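Major centromere autoantigen B (Homo sapiens, PDB 1HLV) binds the CENP-B box DNA of the centromere through an N-terminal helix-turn-helix region, kinking the DNA as it does so. Local coordinates at residues Pro24-Lys28 with Gly29-Arg33; Leu93-Gly97 with Ile98-Glu102; Leu105-Ala108 with Glu109-Met113. All coordinates share one frame; numbering follows the deposited sequence.

Contact 1: Pro24-Lys28 with Gly29-Arg33. With nucleotides of chain A.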
loop_
_atom_site.group_PDB
_atom_site.type_symbol
_atom_site.label_atom_id
_atom_site.label_comp_id
_atom_site.label_asym_id
_atom_site.label_seq_id
_atom_site.Cartn_x
_atom_site.Cartn_y
_atom_site.Cartn_z
ATOM N N PRO C 24 27.256 0.343 -1.416
ATOM C CA PRO C 24 27.598 -1.043 -1.753
ATOM C C PRO C 24 28.869 -1.556 -1.079
ATOM O O PRO C 24 29.077 -2.766 -0.985
ATOM C CB PRO C 24 27.718 -1.007 -3.276
ATOM C CG PRO C 24 28.159 0.409 -3.549
ATOM C CD PRO C 24 27.279 1.200 -2.617
ATOM N N ASP C 25 29.707 -0.643 -0.598
ATOM C CA ASP C 25 30.951 -1.047 0.051
ATOM C C ASP C 25 30.881 -1.175 1.570
ATOM O O ASP C 25 31.902 -1.092 2.259
ATOM C CB ASP C 25 32.085 -0.089 -0.330
ATOM C CG ASP C 25 32.489 -0.219 -1.788
ATOM O OD1 ASP C 25 32.593 -1.371 -2.272
ATOM O OD2 ASP C 25 32.710 0.823 -2.445
ATOM N N LEU C 26 29.678 -1.384 2.093
ATOM C CA LEU C 26 29.503 -1.542 3.531
ATOM C C LEU C 26 28.988 -2.941 3.827
ATOM O O LEU C 26 28.279 -3.531 3.017
ATOM C CB LEU C 26 28.513 -0.505 4.069
ATOM C CG LEU C 26 28.947 0.962 4.032
ATOM C CD1 LEU C 26 27.790 1.850 4.448
ATOM C CD2 LEU C 26 30.134 1.171 4.960
ATOM N N ARG C 27 29.360 -3.482 4.977
ATOM C CA ARG C 27 28.892 -4.805 5.358
ATOM C C ARG C 27 27.385 -4.711 5.595
ATOM O O ARG C 27 26.900 -3.728 6.163
ATOM C CB ARG C 27 29.565 -5.264 6.653
ATOM C CG ARG C 27 31.056 -5.527 6.563
ATOM C CD ARG C 27 31.574 -5.996 7.921
ATOM N NE ARG C 27 32.890 -6.630 7.843
ATOM C CZ ARG C 27 33.168 -7.702 7.102
ATOM N NH1 ARG C 27 32.223 -8.272 6.360
ATOM N NH2 ARG C 27 34.394 -8.216 7.111
ATOM N N LYS C 28 26.645 -5.722 5.158
ATOM C CA LYS C 28 25.205 -5.732 5.363
ATOM C C LYS C 28 24.934 -5.620 6.867
ATOM O O LYS C 28 24.020 -4.914 7.296
ATOM C CB LYS C 28 24.609 -7.024 4.808
ATOM C CG LYS C 28 24.681 -7.137 3.294
ATOM C CD LYS C 28 23.625 -6.276 2.626
ATOM C CE LYS C 28 23.711 -6.340 1.112
ATOM N NZ LYS C 28 24.886 -5.598 0.598
ATOM N N GLY C 29 25.747 -6.306 7.665
ATOM C CA GLY C 29 25.579 -6.246 9.106
ATOM C C GLY C 29 25.760 -4.828 9.621
ATOM O O GLY C 29 25.193 -4.450 10.645
ATOM N N GLU C 30 26.555 -4.038 8.910
ATOM C CA GLU C 30 26.793 -2.653 9.300
ATOM C C GLU C 30 25.540 -1.832 9.025
ATOM O O GLU C 30 25.114 -1.032 9.863
ATOM C CB GLU C 30 27.983 -2.073 8.525
ATOM C CG GLU C 30 28.258 -0.584 8.757
ATOM C CD GLU C 30 28.137 -0.167 10.217
ATOM O OE1 GLU C 30 28.481 -0.974 11.113
ATOM O OE2 GLU C 30 27.705 0.982 10.467
ATOM N N ILE C 31 24.947 -2.031 7.854
ATOM C CA ILE C 31 23.733 -1.303 7.518
ATOM C C ILE C 31 22.591 -1.716 8.454
ATOM O O ILE C 31 21.817 -0.871 8.912
ATOM C CB ILE C 31 23.342 -1.533 6.053
ATOM C CG1 ILE C 31 24.454 -0.984 5.152
ATOM C CG2 ILE C 31 22.010 -0.860 5.756
ATOM C CD1 ILE C 31 24.157 -1.042 3.670
ATOM N N ALA C 32 22.501 -3.007 8.758
ATOM C CA ALA C 32 21.468 -3.484 9.667
ATOM C C ALA C 32 21.621 -2.780 11.018
ATOM O O ALA C 32 20.632 -2.407 11.654
ATOM C CB ALA C 32 21.575 -4.996 9.851
ATOM N N ARG C 33 22.864 -2.600 11.453
ATOM C CA ARG C 33 23.121 -1.944 12.727
ATOM C C ARG C 33 22.649 -0.500 12.704
ATOM O O ARG C 33 22.015 -0.035 13.651
ATOM C CB ARG C 33 24.610 -1.968 13.069
ATOM C CG ARG C 33 24.903 -1.352 14.431
ATOM C CD ARG C 33 26.347 -0.877 14.560
ATOM N NE ARG C 33 26.416 0.557 14.836
ATOM C CZ ARG C 33 26.378 1.507 13.906
ATOM N NH1 ARG C 33 26.276 1.182 12.625
ATOM N NH2 ARG C 33 26.426 2.787 14.256
ATOM P P DC A 3 27.968 -9.013 5.779
ATOM O OP1 DC A 3 28.331 -8.115 4.650
ATOM O OP2 DC A 3 27.543 -8.431 7.080
ATOM O "O5'" DC A 3 26.880 -10.043 5.253
ATOM C "C5'" DC A 3 27.140 -10.759 4.057
ATOM C "C4'" DC A 3 25.934 -11.557 3.631
ATOM O "O4'" DC A 3 25.871 -12.819 4.336
ATOM C "C3'" DC A 3 24.571 -10.882 3.782
ATOM O "O3'" DC A 3 23.935 -10.928 2.506
ATOM C "C2'" DC A 3 23.856 -11.729 4.829
ATOM C "C1'" DC A 3 24.546 -13.093 4.736
ATOM N N1 DC A 3 24.615 -13.856 6.002
ATOM C C2 DC A 3 24.381 -15.244 5.982
ATOM O O2 DC A 3 24.137 -15.802 4.903
ATOM N N3 DC A 3 24.432 -15.938 7.142
ATOM C C4 DC A 3 24.706 -15.306 8.287
ATOM N N4 DC A 3 24.745 -16.031 9.412
ATOM C C5 DC A 3 24.952 -13.903 8.334
ATOM C C6 DC A 3 24.900 -13.224 7.180
ATOM P P DT A 4 22.467 -10.318 2.297
ATOM O OP1 DT A 4 22.496 -9.511 1.049
ATOM O OP2 DT A 4 21.971 -9.712 3.560
ATOM O "O5'" DT A 4 21.645 -11.638 1.989
ATOM C "C5'" DT A 4 22.238 -12.630 1.166
ATOM C "C4'" DT A 4 21.492 -13.935 1.270
ATOM O "O4'" DT A 4 21.769 -14.607 2.524
ATOM C "C3'" DT A 4 19.975 -13.822 1.155
ATOM O "O3'" DT A 4 19.536 -14.743 0.163
ATOM C "C2'" DT A 4 19.472 -14.211 2.540
ATOM C "C1'" DT A 4 20.567 -15.135 3.050
ATOM N N1 DT A 4 20.716 -15.216 4.521
ATOM C C2 DT A 4 20.631 -16.457 5.117
ATOM O O2 DT A 4 20.396 -17.485 4.495
ATOM N N3 DT A 4 20.830 -16.456 6.477
ATOM C C4 DT A 4 21.094 -15.364 7.280
ATOM O O4 DT A 4 21.281 -15.517 8.486
ATOM C C5 DT A 4 21.135 -14.095 6.598
ATOM C C7 DT A 4 21.371 -12.853 7.402
ATOM C C6 DT A 4 20.951 -14.083 5.267
ATOM P P DC A 2 31.343 -11.115 11.105
ATOM O OP1 DC A 2 32.018 -9.784 11.015
ATOM O OP2 DC A 2 30.291 -11.349 12.132
ATOM O "O5'" DC A 2 30.738 -11.441 9.673
ATOM C "C5'" DC A 2 31.530 -11.254 8.512
ATOM C "C4'" DC A 2 30.678 -11.391 7.275
ATOM O "O4'" DC A 2 30.321 -12.776 7.058
ATOM C "C3'" DC A 2 29.369 -10.604 7.302
ATOM O "O3'" DC A 2 29.217 -9.969 6.040
ATOM C "C2'" DC A 2 28.304 -11.666 7.539
ATOM C "C1'" DC A 2 28.914 -12.920 6.921
ATOM N N1 DC A 2 28.545 -14.184 7.582
ATOM C C2 DC A 2 28.112 -15.269 6.797
ATOM O O2 DC A 2 28.022 -15.127 5.562
ATOM N N3 DC A 2 27.807 -16.440 7.406
ATOM C C4 DC A 2 27.922 -16.553 8.734
ATOM N N4 DC A 2 27.642 -17.733 9.293
ATOM C C5 DC A 2 28.337 -15.465 9.552
ATOM C C6 DC A 2 28.637 -14.310 8.940
#
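Helix 28-35, in the first helix-turn-helix domain, is capped at its N-terminus by Arg27, whose carbonyl oxygen takes the amides of Glu30 and Ile31. The same helix start binds a DNA phosphate through its backbone amides. Ile31 N donates to Arg27 O at 3.1 Å, while the bond from Glu30 N to the same oxygen is weak. The amides of Lys28 and Gly29, the first two of the helix, face the DNA. Lys28 N donates to OP1 of DC3 of chain A at 3.0 Å, and Gly29 N donates to OP2 of the same phosphate at 2.8 Å, so that the two non-bridging oxygens are each held by backbone; the helix end would probably favour the negative charge. Lys28 bends at chi2 (-77°) and again at chi4, laying its methylenes along the backbone of chain A, with CE 3.4 Å from OP1 of DT4. On the protein side, Leu26 CB packs on Ile31 CG1 at 4.2 Å, and Ile31 continues onto Glu19 and Val20 of helix 10-22. Glu30 has CG anti to the backbone N (chi1 175°), and its OE2 forms salt bridges with Arg33 NH1 at 2.6 Å and with Arg34. The Arg27 chain, extended as far as NE, ends beside DC2 of chain A: OP1 of DC3 lies at the guanidinium edge, C5' of DC2 lies over one face, and Arg27 NH1 is 3.5 Å from O3' of DC2.

Contact 2: Leu93-Gly97 with Ile98-Glu102. With nucleotides of chain B.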
loop_
_atom_site.group_PDB
_atom_site.type_symbol
_atom_site.label_atom_id
_atom_site.label_comp_id
_atom_site.label_asym_id
_atom_site.label_seq_id
_atom_site.Cartn_x
_atom_site.Cartn_y
_atom_site.Cartn_z
ATOM N N LEU C 93 -12.028 17.467 -11.815
ATOM C CA LEU C 93 -13.320 17.398 -11.156
ATOM C C LEU C 93 -13.282 16.483 -9.946
ATOM O O LEU C 93 -12.528 15.510 -9.910
ATOM C CB LEU C 93 -14.380 16.894 -12.129
ATOM C CG LEU C 93 -14.561 17.711 -13.406
ATOM C CD1 LEU C 93 -15.656 17.065 -14.237
ATOM C CD2 LEU C 93 -14.900 19.164 -13.064
ATOM N N PRO C 94 -14.097 16.789 -8.930
ATOM C CA PRO C 94 -14.154 15.983 -7.711
ATOM C C PRO C 94 -15.177 14.872 -7.921
ATOM O O PRO C 94 -16.078 15.005 -8.751
ATOM C CB PRO C 94 -14.618 16.992 -6.672
ATOM C CG PRO C 94 -15.638 17.783 -7.460
ATOM C CD PRO C 94 -14.956 17.986 -8.812
ATOM N N VAL C 95 -15.045 13.778 -7.184
ATOM C CA VAL C 95 -15.997 12.684 -7.325
ATOM C C VAL C 95 -16.804 12.549 -6.040
ATOM O O VAL C 95 -16.282 12.179 -4.993
ATOM C CB VAL C 95 -15.282 11.348 -7.675
ATOM C CG1 VAL C 95 -14.139 11.091 -6.715
ATOM C CG2 VAL C 95 -16.270 10.206 -7.640
ATOM N N LYS C 96 -18.088 12.868 -6.129
ATOM C CA LYS C 96 -18.959 12.798 -4.970
ATOM C C LYS C 96 -19.010 11.400 -4.366
ATOM O O LYS C 96 -19.230 10.415 -5.070
ATOM C CB LYS C 96 -20.366 13.271 -5.349
ATOM C CG LYS C 96 -20.418 14.751 -5.727
ATOM C CD LYS C 96 -21.834 15.228 -6.023
ATOM C CE LYS C 96 -21.875 16.750 -6.160
ATOM N NZ LYS C 96 -23.212 17.252 -6.601
ATOM N N GLY C 97 -18.800 11.328 -3.055
ATOM C CA GLY C 97 -18.822 10.055 -2.358
ATOM C C GLY C 97 -20.017 9.197 -2.716
ATOM O O GLY C 97 -19.910 7.979 -2.797
ATOM N N ILE C 98 -21.159 9.838 -2.926
ATOM C CA ILE C 98 -22.392 9.148 -3.286
ATOM C C ILE C 98 -22.273 8.482 -4.658
ATOM O O ILE C 98 -22.790 7.387 -4.875
ATOM C CB ILE C 98 -23.593 10.140 -3.262
ATOM C CG1 ILE C 98 -24.216 10.140 -1.870
ATOM C CG2 ILE C 98 -24.642 9.766 -4.293
ATOM C CD1 ILE C 98 -24.734 8.766 -1.446
ATOM N N ILE C 99 -21.590 9.145 -5.582
ATOM C CA ILE C 99 -21.409 8.588 -6.910
ATOM C C ILE C 99 -20.414 7.430 -6.840
ATOM O O ILE C 99 -20.547 6.434 -7.549
ATOM C CB ILE C 99 -20.895 9.658 -7.888
ATOM C CG1 ILE C 99 -21.909 10.800 -7.972
ATOM C CG2 ILE C 99 -20.682 9.061 -9.254
ATOM C CD1 ILE C 99 -23.316 10.356 -8.349
ATOM N N LEU C 100 -19.426 7.563 -5.964
ATOM C CA LEU C 100 -18.414 6.536 -5.796
ATOM C C LEU C 100 -19.045 5.229 -5.335
ATOM O O LEU C 100 -18.764 4.170 -5.893
ATOM C CB LEU C 100 -17.378 6.980 -4.766
ATOM C CG LEU C 100 -16.151 6.087 -4.623
ATOM C CD1 LEU C 100 -15.114 6.512 -5.637
ATOM C CD2 LEU C 100 -15.579 6.216 -3.231
ATOM N N LYS C 101 -19.899 5.298 -4.320
ATOM C CA LYS C 101 -20.535 4.091 -3.797
ATOM C C LYS C 101 -21.485 3.452 -4.793
ATOM O O LYS C 101 -21.688 2.237 -4.793
ATOM C CB LYS C 101 -21.296 4.406 -2.514
ATOM C CG LYS C 101 -22.040 3.218 -1.957
ATOM C CD LYS C 101 -22.646 3.540 -0.617
ATOM C CE LYS C 101 -23.371 2.338 -0.048
ATOM N NZ LYS C 101 -23.943 2.635 1.295
ATOM N N GLU C 102 -22.069 4.285 -5.641
ATOM C CA GLU C 102 -23.009 3.833 -6.654
ATOM C C GLU C 102 -22.252 3.061 -7.734
ATOM O O GLU C 102 -22.662 1.975 -8.163
ATOM C CB GLU C 102 -23.693 5.058 -7.245
ATOM C CG GLU C 102 -24.782 4.796 -8.245
ATOM C CD GLU C 102 -25.400 6.098 -8.712
ATOM O OE1 GLU C 102 -25.962 6.823 -7.857
ATOM O OE2 GLU C 102 -25.314 6.407 -9.923
ATOM P P DA B 2 -20.261 10.738 1.380
ATOM O OP1 DA B 2 -19.570 11.612 0.396
ATOM O OP2 DA B 2 -20.498 9.304 1.064
ATOM O "O5'" DA B 2 -19.442 10.824 2.741
ATOM C "C5'" DA B 2 -19.090 12.095 3.272
ATOM C "C4'" DA B 2 -18.490 11.942 4.647
ATOM O "O4'" DA B 2 -19.486 11.375 5.534
ATOM C "C3'" DA B 2 -17.256 11.037 4.747
ATOM O "O3'" DA B 2 -16.272 11.685 5.560
ATOM C "C2'" DA B 2 -17.787 9.785 5.428
ATOM C "C1'" DA B 2 -18.891 10.349 6.306
ATOM N N9 DA B 2 -19.943 9.406 6.689
ATOM C C8 DA B 2 -20.666 8.566 5.875
ATOM N N7 DA B 2 -21.534 7.824 6.517
ATOM C C5 DA B 2 -21.382 8.205 7.844
ATOM C C6 DA B 2 -22.022 7.791 9.027
ATOM N N6 DA B 2 -22.996 6.882 9.063
ATOM N N1 DA B 2 -21.630 8.357 10.185
ATOM C C2 DA B 2 -20.670 9.289 10.147
ATOM N N3 DA B 2 -20.003 9.773 9.099
ATOM C C4 DA B 2 -20.407 9.178 7.964
#
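Val95, in the loop that leads into helix 97-111 of the Tc5 transposase-type DNA-binding domain, sets its CG2 methyl 4.4 Å from CD1 of Leu100, one turn into the helix. The pair joins the loop to the helices packed around it: Val95 also rests on Trp84 of helix 75-88, and the buried Leu100 reaches Phe85 and, on helix 120-129, Leu123. Next along the chain, Lys96 takes the N-cap position. Its carbonyl oxygen receives Leu100 N at 3.0 Å and a weak bond from Ile99 N. The lysine side chain starts alongside the helix, CB 3.9 Å from Ile99 CG1, and then runs outward as an extended chain; Ile99 places CG1 there by setting it beside its own backbone N (chi1 -60°), and it too touches Trp84. Gly97 opens the helix proper, its oxygen accepting Lys101 N at 3.1 Å. Having no side chain, Gly97 lets the helix start come close against the DNA, and Ile98 packs on a sugar of another nucleotide of the bound DNA. The approach at Gly97 is made by a backbone carbon: its CA lies 3.3 Å from OP1 of DA2 of chain B.

Contact 3: Leu105-Ala108 with Glu109-Met113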
loop_
_atom_site.group_PDB
_atom_site.type_symbol
_atom_site.label_atom_id
_atom_site.label_comp_id
_atom_site.label_asym_id
_atom_site.label_seq_id
_atom_site.Cartn_x
_atom_site.Cartn_y
_atom_site.Cartn_z
ATOM N N LEU C 105 -21.030 -0.435 -6.567
ATOM C CA LEU C 105 -22.064 -1.460 -6.554
ATOM C C LEU C 105 -22.344 -1.974 -7.969
ATOM O O LEU C 105 -22.695 -3.142 -8.146
ATOM C CB LEU C 105 -23.340 -0.914 -5.908
ATOM C CG LEU C 105 -23.265 -0.725 -4.384
ATOM C CD1 LEU C 105 -24.553 -0.089 -3.877
ATOM C CD2 LEU C 105 -23.040 -2.074 -3.698
ATOM N N ARG C 106 -22.177 -1.110 -8.969
ATOM C CA ARG C 106 -22.402 -1.502 -10.359
ATOM C C ARG C 106 -21.269 -2.384 -10.869
ATOM O O ARG C 106 -21.506 -3.342 -11.598
ATOM C CB ARG C 106 -22.506 -0.276 -11.264
ATOM C CG ARG C 106 -23.792 0.504 -11.147
ATOM C CD ARG C 106 -23.615 1.827 -11.866
ATOM N NE ARG C 106 -24.783 2.698 -11.783
ATOM C CZ ARG C 106 -24.758 3.991 -12.095
ATOM N NH1 ARG C 106 -23.621 4.549 -12.501
ATOM N NH2 ARG C 106 -25.863 4.725 -12.014
ATOM N N ILE C 107 -20.038 -2.037 -10.505
ATOM C CA ILE C 107 -18.877 -2.810 -10.909
ATOM C C ILE C 107 -18.997 -4.195 -10.268
ATOM O O ILE C 107 -18.694 -5.208 -10.895
ATOM C CB ILE C 107 -17.574 -2.122 -10.453
ATOM C CG1 ILE C 107 -17.435 -0.770 -11.155
ATOM C CG2 ILE C 107 -16.364 -2.994 -10.768
ATOM C CD1 ILE C 107 -16.182 0.019 -10.758
ATOM N N ALA C 108 -19.468 -4.239 -9.025
ATOM C CA ALA C 108 -19.620 -5.510 -8.332
ATOM C C ALA C 108 -20.617 -6.417 -9.048
ATOM O O ALA C 108 -20.440 -7.635 -9.073
ATOM C CB ALA C 108 -20.062 -5.286 -6.888
ATOM N N GLU C 109 -21.661 -5.823 -9.620
ATOM C CA GLU C 109 -22.673 -6.587 -10.341
ATOM C C GLU C 109 -22.033 -7.194 -11.575
ATOM O O GLU C 109 -22.256 -8.364 -11.896
ATOM C CB GLU C 109 -23.828 -5.691 -10.796
ATOM C CG GLU C 109 -24.869 -5.372 -9.744
ATOM C CD GLU C 109 -26.008 -4.513 -10.297
ATOM O OE1 GLU C 109 -26.693 -4.965 -11.249
ATOM O OE2 GLU C 109 -26.210 -3.387 -9.777
ATOM N N GLU C 110 -21.243 -6.381 -12.268
ATOM C CA GLU C 110 -20.567 -6.819 -13.481
ATOM C C GLU C 110 -19.567 -7.929 -13.221
ATOM O O GLU C 110 -19.449 -8.857 -14.019
ATOM C CB GLU C 110 -19.867 -5.641 -14.145
ATOM C CG GLU C 110 -20.837 -4.620 -14.672
ATOM C CD GLU C 110 -20.498 -4.193 -16.076
ATOM O OE1 GLU C 110 -19.571 -3.364 -16.227
ATOM O OE2 GLU C 110 -21.148 -4.702 -17.022
ATOM N N LEU C 111 -18.856 -7.836 -12.102
ATOM C CA LEU C 111 -17.869 -8.844 -11.734
ATOM C C LEU C 111 -18.522 -10.091 -11.148
ATOM O O LEU C 111 -17.885 -11.141 -11.023
ATOM C CB LEU C 111 -16.872 -8.254 -10.731
ATOM C CG LEU C 111 -15.571 -7.669 -11.297
ATOM C CD1 LEU C 111 -15.822 -6.952 -12.608
ATOM C CD2 LEU C 111 -14.957 -6.727 -10.276
ATOM N N GLY C 112 -19.797 -9.969 -10.790
ATOM C CA GLY C 112 -20.510 -11.089 -10.213
ATOM C C GLY C 112 -20.205 -11.274 -8.739
ATOM O O GLY C 112 -20.322 -12.384 -8.217
ATOM N N MET C 113 -19.802 -10.199 -8.065
ATOM C CA MET C 113 -19.504 -10.263 -6.634
ATOM C C MET C 113 -20.816 -10.010 -5.919
ATOM O O MET C 113 -21.105 -8.887 -5.519
ATOM C CB MET C 113 -18.491 -9.188 -6.230
ATOM C CG MET C 113 -17.095 -9.387 -6.772
ATOM S SD MET C 113 -15.990 -7.990 -6.413
ATOM C CE MET C 113 -16.639 -6.805 -7.525
#
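Ala108 and Met113 meet in the Schellman motif that ends helix 97-111, an instance of a helix terminus closed by backbone and side chain together. Gly112, with a positive phi of 80°, reverses the chain so that Met113 N donates to Ala108 O at 2.8 Å, while Gly112 N makes a weaker bond to Glu109 O at 3.1 Å. The same reversal carries the methionine side chain back over the last turn. It leaves the backbone as an extended chain and then folds at its final torsion (chi3 -73°), which brings the terminal methyl CE against Ala108, 3.3 Å from its CA and 3.8 Å from its CB. Both residues also touch Leu77 of helix 75-88, and Ala108 touches Phe116.

Ile107 and Leu111, one turn apart, run side by side and point the same way, CG2 of the isoleucine 4.0 Å from CD2 of the leucine. Their common direction takes them to Leu80 of helix 75-88, which both touch. Beneath them, Leu111 N donates to Ile107 O at 2.9 Å.

The outer face carries charged side chains. Arg106 stretches away from the helix end and pairs through NH2 with Glu102, a turn earlier, rather than with Glu109. Glu110 passes its CG 3.4 Å from Arg106 O before bending at chi2. Glu109 stays extended, and its CG lies 3.5 Å from Leu105 O, the oxygen that also accepts Glu109 N.

How the contacts relate
Two of the three contacts are helix starts presented to DNA, and the third is a helix end. Contact 1 and contact 2 lie on opposite sides of the chain's centre, about 48 Å apart between centres, in the first and second DNA-binding regions; contact 1 meets chain A of the duplex and contact 2 meets chain B. Contacts 2 and 3 follow one another along helix 97-111, with centres about 17 Å apart, and contact 3 lies about 49 Å from contact 1, again between centres. Both pack on helix 75-88. The start of helix 97-111 approaches the duplex, whereas contact 3 stays about 9 Å from the nucleic acid, nearest atom to nearest atom.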